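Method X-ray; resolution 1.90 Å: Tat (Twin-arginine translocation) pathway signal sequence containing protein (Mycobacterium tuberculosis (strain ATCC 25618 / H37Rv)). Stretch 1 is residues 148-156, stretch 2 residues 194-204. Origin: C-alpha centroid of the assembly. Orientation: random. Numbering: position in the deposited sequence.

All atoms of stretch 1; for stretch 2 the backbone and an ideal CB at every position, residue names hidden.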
ATOM      1  N   PRO A 148      -5.342  19.771  13.341  1.00 13.19           N
ATOM      2  CA  PRO A 148      -6.789  19.782  13.073  1.00 11.66           C
ATOM      3  C   PRO A 148      -7.343  18.437  12.633  1.00 11.54           C
ATOM      4  O   PRO A 148      -8.464  18.085  13.016  1.00 15.24           O
ATOM      5  CB  PRO A 148      -6.928  20.840  11.973  1.00 11.89           C
ATOM      6  CG  PRO A 148      -5.815  21.783  12.231  1.00 15.89           C
ATOM      7  CD  PRO A 148      -4.668  20.922  12.697  1.00 13.38           C
ATOM      8  N   ALA A 149      -6.590  17.677  11.833  1.00  9.57           N
ATOM      9  CA  ALA A 149      -7.062  16.361  11.413  1.00 15.42           C
ATOM     10  C   ALA A 149      -7.181  15.414  12.601  1.00 15.44           C
ATOM     11  O   ALA A 149      -8.151  14.654  12.706  1.00 17.28           O
ATOM     12  CB  ALA A 149      -6.125  15.776  10.355  1.00 11.10           C
ATOM     13  N   VAL A 150      -6.203  15.447  13.507  1.00 11.75           N
ATOM     14  CA  VAL A 150      -6.256  14.597  14.692  1.00 17.28           C
ATOM     15  C   VAL A 150      -7.384  15.037  15.617  1.00 19.64           C
ATOM     16  O   VAL A 150      -8.107  14.202  16.177  1.00 22.35           O
ATOM     17  CB  VAL A 150      -4.890  14.601  15.404  1.00 16.21           C
ATOM     18  CG1 VAL A 150      -5.019  14.082  16.826  1.00 22.55           C
ATOM     19  CG2 VAL A 150      -3.889  13.763  14.621  1.00 14.86           C
ATOM     20  N   ARG A 151      -7.566  16.348  15.786  1.00 13.56           N
ATOM     21  CA  ARG A 151      -8.646  16.854  16.623  1.00 15.92           C
ATOM     22  C   ARG A 151     -10.016  16.715  15.967  1.00 20.22           C
ATOM     23  O   ARG A 151     -11.027  16.927  16.644  1.00 16.28           O
ATOM     24  CB  ARG A 151      -8.397  18.323  16.971  1.00 16.99           C
ATOM     25  CG  ARG A 151      -7.124  18.601  17.750  1.00 16.97           C
ATOM     26  CD  ARG A 151      -7.298  18.344  19.237  1.00 28.85           C
ATOM     27  NE  ARG A 151      -6.020  18.398  19.938  1.00 33.62           N
ATOM     28  CZ  ARG A 151      -5.271  17.330  20.197  1.00 39.75           C
ATOM     29  NH1 ARG A 151      -5.678  16.127  19.816  1.00 33.42           N
ATOM     30  NH2 ARG A 151      -4.116  17.464  20.837  1.00 30.06           N
ATOM     31  N   LYS A 152     -10.067  16.378  14.674  1.00 14.90           N
ATOM     32  CA  LYS A 152     -11.319  16.205  13.931  1.00 20.18           C
ATOM     33  C   LYS A 152     -12.145  17.490  13.902  1.00 18.64           C
ATOM     34  O   LYS A 152     -13.377  17.459  13.948  1.00 23.87           O
ATOM     35  CB  LYS A 152     -12.148  15.044  14.489  1.00 15.95           C
ATOM     36  CG  LYS A 152     -11.423  13.716  14.460  1.00 25.14           C
ATOM     37  CD  LYS A 152     -12.335  12.557  14.819  1.00 33.83           C
ATOM     38  CE  LYS A 152     -11.569  11.247  14.727  1.00 36.04           C
ATOM     39  NZ  LYS A 152     -12.430  10.047  14.897  1.00 41.08           N
ATOM     40  N   THR A 153     -11.466  18.632  13.810  1.00 14.99           N
ATOM     41  CA  THR A 153     -12.165  19.908  13.743  1.00 15.84           C
ATOM     42  C   THR A 153     -12.678  20.234  12.348  1.00 21.87           C
ATOM     43  O   THR A 153     -13.525  21.122  12.210  1.00 23.60           O
ATOM     44  CB  THR A 153     -11.253  21.042  14.211  1.00 18.90           C
ATOM     45  OG1 THR A 153     -10.965  21.909  13.108  1.00 39.75           O
ATOM     46  CG2 THR A 153      -9.958  20.484  14.739  1.00 11.66           C
ATOM     47  N   GLY A 154     -12.190  19.545  11.321  1.00 22.56           N
ATOM     48  CA  GLY A 154     -12.582  19.849   9.961  1.00 18.39           C
ATOM     49  C   GLY A 154     -11.624  20.822   9.309  1.00 20.82           C
ATOM     50  O   GLY A 154     -11.139  21.753   9.958  1.00 20.55           O
ATOM     51  N   VAL A 155     -11.336  20.615   8.028  1.00 16.80           N
ATOM     52  CA  VAL A 155     -10.420  21.466   7.285  1.00 16.44           C
ATOM     53  C   VAL A 155     -11.173  22.081   6.110  1.00 16.50           C
ATOM     54  O   VAL A 155     -12.305  21.710   5.803  1.00 15.59           O
ATOM     55  CB  VAL A 155      -9.172  20.701   6.803  1.00 12.84           C
ATOM     56  CG1 VAL A 155      -8.360  20.212   7.994  1.00 11.91           C
ATOM     57  CG2 VAL A 155      -9.576  19.532   5.914  1.00 14.25           C
ATOM     58  N   LEU A 156     -10.522  23.040   5.456  1.00 16.49           N
ATOM     59  CA  LEU A 156     -11.126  23.711   4.319  1.00 15.99           C
ATOM     60  C   LEU A 156     -10.913  22.901   3.043  1.00 16.39           C
ATOM     61  O   LEU A 156     -10.017  22.058   2.949  1.00 14.81           O
ATOM     62  CB  LEU A 156     -10.547  25.116   4.151  1.00 13.62           C
ATOM     63  CG  LEU A 156     -10.674  26.076   5.335  1.00 17.81           C
ATOM     64  CD1 LEU A 156     -10.104  27.435   4.962  1.00 25.40           C
ATOM     65  CD2 LEU A 156     -12.122  26.198   5.777  1.00 18.42           C
ATOM     66  N   UNK A 194      -1.851   9.181   5.580  1.00  7.63           N
ATOM     67  CA  UNK A 194      -2.548   9.041   6.853  1.00 14.38           C
ATOM     68  C   UNK A 194      -3.408  10.264   7.145  1.00 11.38           C
ATOM     69  O   UNK A 194      -4.536  10.137   7.634  1.00  8.98           O
ATOM     70  CB  UNK A 194      -1.546   8.819   7.988  1.00 14.38           C
ATOM     71  N   UNK A 195      -2.894  11.460   6.842  1.00  9.16           N
ATOM     72  CA  UNK A 195      -3.658  12.681   7.076  1.00 10.38           C
ATOM     73  C   UNK A 195      -4.913  12.705   6.210  1.00  9.65           C
ATOM     74  O   UNK A 195      -5.999  13.067   6.678  1.00 10.63           O
ATOM     75  CB  UNK A 195      -2.797  13.914   6.796  1.00 10.38           C
ATOM     76  N   UNK A 196      -4.792  12.311   4.937  1.00  8.35           N
ATOM     77  CA  UNK A 196      -5.958  12.345   4.057  1.00 10.68           C
ATOM     78  C   UNK A 196      -7.022  11.352   4.505  1.00 10.74           C
ATOM     79  O   UNK A 196      -8.213  11.680   4.526  1.00 10.37           O
ATOM     80  CB  UNK A 196      -5.543  12.050   2.614  1.00 10.68           C
ATOM     81  N   UNK A 197      -6.617  10.130   4.855  1.00  9.18           N
ATOM     82  CA  UNK A 197      -7.579   9.161   5.368  1.00  9.42           C
ATOM     83  C   UNK A 197      -8.253   9.673   6.633  1.00 12.41           C
ATOM     84  O   UNK A 197      -9.438   9.408   6.870  1.00 11.91           O
ATOM     85  CB  UNK A 197      -6.892   7.822   5.644  1.00  9.42           C
ATOM     86  N   UNK A 198      -7.511  10.419   7.455  1.00 12.03           N
ATOM     87  CA  UNK A 198      -8.069  10.960   8.690  1.00 11.39           C
ATOM     88  C   UNK A 198      -9.174  11.971   8.398  1.00 13.33           C
ATOM     89  O   UNK A 198     -10.273  11.884   8.958  1.00 15.67           O
ATOM     90  CB  UNK A 198      -6.968  11.611   9.530  1.00 11.39           C
ATOM     91  N   UNK A 199      -8.908  12.939   7.515  1.00  9.46           N
ATOM     92  CA  UNK A 199      -9.932  13.937   7.224  1.00 14.29           C
ATOM     93  C   UNK A 199     -11.103  13.332   6.458  1.00 13.15           C
ATOM     94  O   UNK A 199     -12.193  13.914   6.445  1.00 15.47           O
ATOM     95  CB  UNK A 199      -9.329  15.095   6.427  1.00 14.29           C
ATOM     96  N   UNK A 200     -10.916  12.170   5.834  1.00 11.73           N
ATOM     97  CA  UNK A 200     -12.003  11.443   5.187  1.00 14.67           C
ATOM     98  C   UNK A 200     -12.750  10.511   6.134  1.00 17.07           C
ATOM     99  O   UNK A 200     -13.612   9.756   5.675  1.00 14.05           O
ATOM    100  CB  UNK A 200     -11.453  10.636   4.009  1.00 14.67           C
ATOM    101  N   UNK A 201     -12.427  10.534   7.429  1.00 15.74           N
ATOM    102  CA  UNK A 201     -13.058   9.672   8.433  1.00 16.36           C
ATOM    103  C   UNK A 201     -12.790   8.192   8.178  1.00 18.70           C
ATOM    104  O   UNK A 201     -13.605   7.335   8.529  1.00 19.38           O
ATOM    105  CB  UNK A 201     -14.567   9.921   8.463  1.00 16.36           C
ATOM    106  N   UNK A 202     -11.653   7.869   7.570  1.00 10.46           N
ATOM    107  CA  UNK A 202     -11.242   6.476   7.407  1.00 15.05           C
ATOM    108  C   UNK A 202     -10.089   6.184   8.368  1.00 14.99           C
ATOM    109  O   UNK A 202      -8.945   5.945   7.982  1.00 12.04           O
ATOM    110  CB  UNK A 202     -10.833   6.189   5.961  1.00 15.05           C
ATOM    111  N   UNK A 203     -10.438   6.208   9.659  1.00 16.32           N
ATOM    112  CA  UNK A 203      -9.441   6.118  10.723  1.00 15.94           C
ATOM    113  C   UNK A 203      -8.634   4.829  10.651  1.00 18.85           C
ATOM    114  O   UNK A 203      -7.450   4.819  11.012  1.00 13.60           O
ATOM    115  CB  UNK A 203     -10.122   6.223  12.089  1.00 15.94           C
ATOM    116  N   UNK A 204      -9.245   3.732  10.201  1.00 13.20           N
ATOM    117  CA  UNK A 204      -8.491   2.492  10.068  1.00 13.56           C
ATOM    118  C   UNK A 204      -7.448   2.590   8.962  1.00 13.15           C
ATOM    119  O   UNK A 204      -6.396   1.946   9.047  1.00 13.76           O
ATOM    120  CB  UNK A 204      -9.439   1.323   9.792  1.00 13.56           C
TER

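Position 194 lies in a helix that began earlier in the chain, and its CB has nothing of stretch 1 within 5.5 Å. Stretch 1 therefore sets no preference; the residue is Ala194, a good helix former.

At 195 the CA-to-CB bond runs sideways, and the ideal CB stands 5.2 Å from Ala149 CB. A branched or long aliphatic chain could close that gap. Ile195 does so with its CG2, 4.3 Å from Ala149 CB, a peripheral touch.

Position 196 points away from stretch 1, where polar residues are as welcome as any; it is Glu196. Position 197 is out of reach, and Ala197 fills it.

Position 198 points toward stretch 1, its ideal CB 4.3 Å from Ala149 CB. The surface ahead is mostly apolar, formed by Ala149 CB and, further off, Val150 CG2, and a medium-sized aliphatic chain such as leucine, isoleucine or methionine could run past the first toward the second. The residue is Leu198, with chi1 t and chi2 p. Its CD2 lies 4.0 Å from Ala149 CB and 3.9 Å from Val150 CG2, while its CG packs 3.6 Å from Ala149 O. That carbonyl is not left without a partner: a water donates to Ala149 O at 2.7 Å and, weakly, to Leu198 O at 3.4 Å.

Position 199 also points toward stretch 1, with Val155 ahead and Ala149 to one side: its ideal CB is 4.5 Å from Val155 CG2 and 5.1 Å from Ala149 CB. Two apolar neighbours suit a beta-branched aliphatic residue, though leucine is conceivable. Ile199 reaches both, CG2 lying 3.7 Å from Ala149 CB and CD1 4.1 Å from Val155 CG2.

Position 200, beyond the helix, is out of reach and holds Asp200. Position 201 has positive phi, which favours glycine or asparagine but does not exclude others. Glu201 adopts it within a Schellman motif: its N bonds to Leu198 O at 3.0 Å, and the N of 202 bonds to Ala197 O at 2.8 Å. Position 202 is the N-cap of the next helix, where serine, threonine, aspartate or asparagine is common; the residue is Gln202, far from stretch 1.

Position 203 points toward stretch 1, its ideal CB 5.3 Å from Lys152 NZ. A positive charge at that range calls for a carboxylate, and aspartate or glutamate could serve; an acid in the first turn also suits the helix dipole. Asp203 makes the salt bridge, Lys152 NZ donating to Asp203 OD2 at 3.1 Å.

Position 204 is out of reach and carries Tyr204.

Stretch 2 194-204: AIEALIDEQDY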
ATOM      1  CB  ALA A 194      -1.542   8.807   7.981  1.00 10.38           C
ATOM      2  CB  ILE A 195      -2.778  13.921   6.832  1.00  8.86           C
ATOM      3  CG1 ILE A 195      -1.627  13.964   7.841  1.00  8.95           C
ATOM      4  CG2 ILE A 195      -3.604  15.193   6.927  1.00  7.99           C
ATOM      5  CD1 ILE A 195      -0.607  15.044   7.553  1.00 10.01           C
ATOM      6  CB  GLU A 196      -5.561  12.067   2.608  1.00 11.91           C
ATOM      7  CG  GLU A 196      -6.773  12.017   1.674  1.00 14.31           C
ATOM      8  CD  GLU A 196      -6.406  11.956   0.204  1.00 11.53           C
ATOM      9  OE1 GLU A 196      -6.068  13.011  -0.373  1.00 12.35           O
ATOM     10  OE2 GLU A 196      -6.462  10.855  -0.383  1.00 12.80           O
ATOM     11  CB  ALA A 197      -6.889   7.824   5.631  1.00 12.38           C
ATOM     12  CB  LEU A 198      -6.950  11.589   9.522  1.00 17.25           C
ATOM     13  CG  LEU A 198      -7.059  11.592  11.048  1.00 26.01           C
ATOM     14  CD1 LEU A 198      -7.492  10.232  11.570  1.00 20.28           C
ATOM     15  CD2 LEU A 198      -5.723  11.991  11.656  1.00 18.56           C
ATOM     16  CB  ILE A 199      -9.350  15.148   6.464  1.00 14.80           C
ATOM     17  CG1 ILE A 199      -8.881  14.763   5.060  1.00 14.90           C
ATOM     18  CG2 ILE A 199      -8.214  15.788   7.254  1.00 13.37           C
ATOM     19  CD1 ILE A 199      -8.492  15.965   4.213  1.00 14.26           C
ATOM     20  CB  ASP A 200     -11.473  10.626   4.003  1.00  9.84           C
ATOM     21  CG  ASP A 200     -11.137  11.482   2.801  1.00 14.59           C
ATOM     22  OD1 ASP A 200     -11.598  12.642   2.741  1.00 16.30           O
ATOM     23  OD2 ASP A 200     -10.424  10.988   1.902  1.00 14.76           O
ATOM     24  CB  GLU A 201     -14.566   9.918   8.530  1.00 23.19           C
ATOM     25  CG  GLU A 201     -14.959  11.188   9.248  1.00 27.16           C
ATOM     26  CD  GLU A 201     -16.459  11.298   9.433  1.00 42.62           C
ATOM     27  OE1 GLU A 201     -17.015  12.387   9.177  1.00 38.60           O
ATOM     28  OE2 GLU A 201     -17.086  10.289   9.826  1.00 33.97           O
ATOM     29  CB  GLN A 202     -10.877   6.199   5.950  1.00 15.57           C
ATOM     30  CG  GLN A 202     -12.095   6.133   5.029  1.00 13.74           C
ATOM     31  CD  GLN A 202     -11.728   5.941   3.570  1.00 17.76           C
ATOM     32  OE1 GLN A 202     -10.883   6.656   3.033  1.00 16.18           O
ATOM     33  NE2 GLN A 202     -12.364   4.971   2.921  1.00 17.92           N
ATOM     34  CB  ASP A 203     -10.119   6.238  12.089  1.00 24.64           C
ATOM     35  CG  ASP A 203     -10.548   7.656  12.404  1.00 30.19           C
ATOM     36  OD1 ASP A 203     -10.869   8.408  11.460  1.00 28.16           O
ATOM     37  OD2 ASP A 203     -10.554   8.022  13.598  1.00 36.79           O
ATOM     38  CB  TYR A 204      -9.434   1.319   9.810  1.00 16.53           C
ATOM     39  CG  TYR A 204     -10.143   1.390   8.481  1.00 12.21           C
ATOM     40  CD1 TYR A 204     -11.335   2.088   8.351  1.00 22.62           C
ATOM     41  CD2 TYR A 204      -9.626   0.763   7.358  1.00 12.75           C
ATOM     42  CE1 TYR A 204     -11.990   2.159   7.142  1.00 18.62           C
ATOM     43  CE2 TYR A 204     -10.276   0.827   6.143  1.00 26.95           C
ATOM     44  CZ  TYR A 204     -11.457   1.528   6.041  1.00 21.13           C
ATOM     45  OH  TYR A 204     -12.112   1.599   4.834  1.00 29.15           O
TER
HETATM   46  O   HOH W   1     -10.144  14.673  10.893  1.00 16.16           O
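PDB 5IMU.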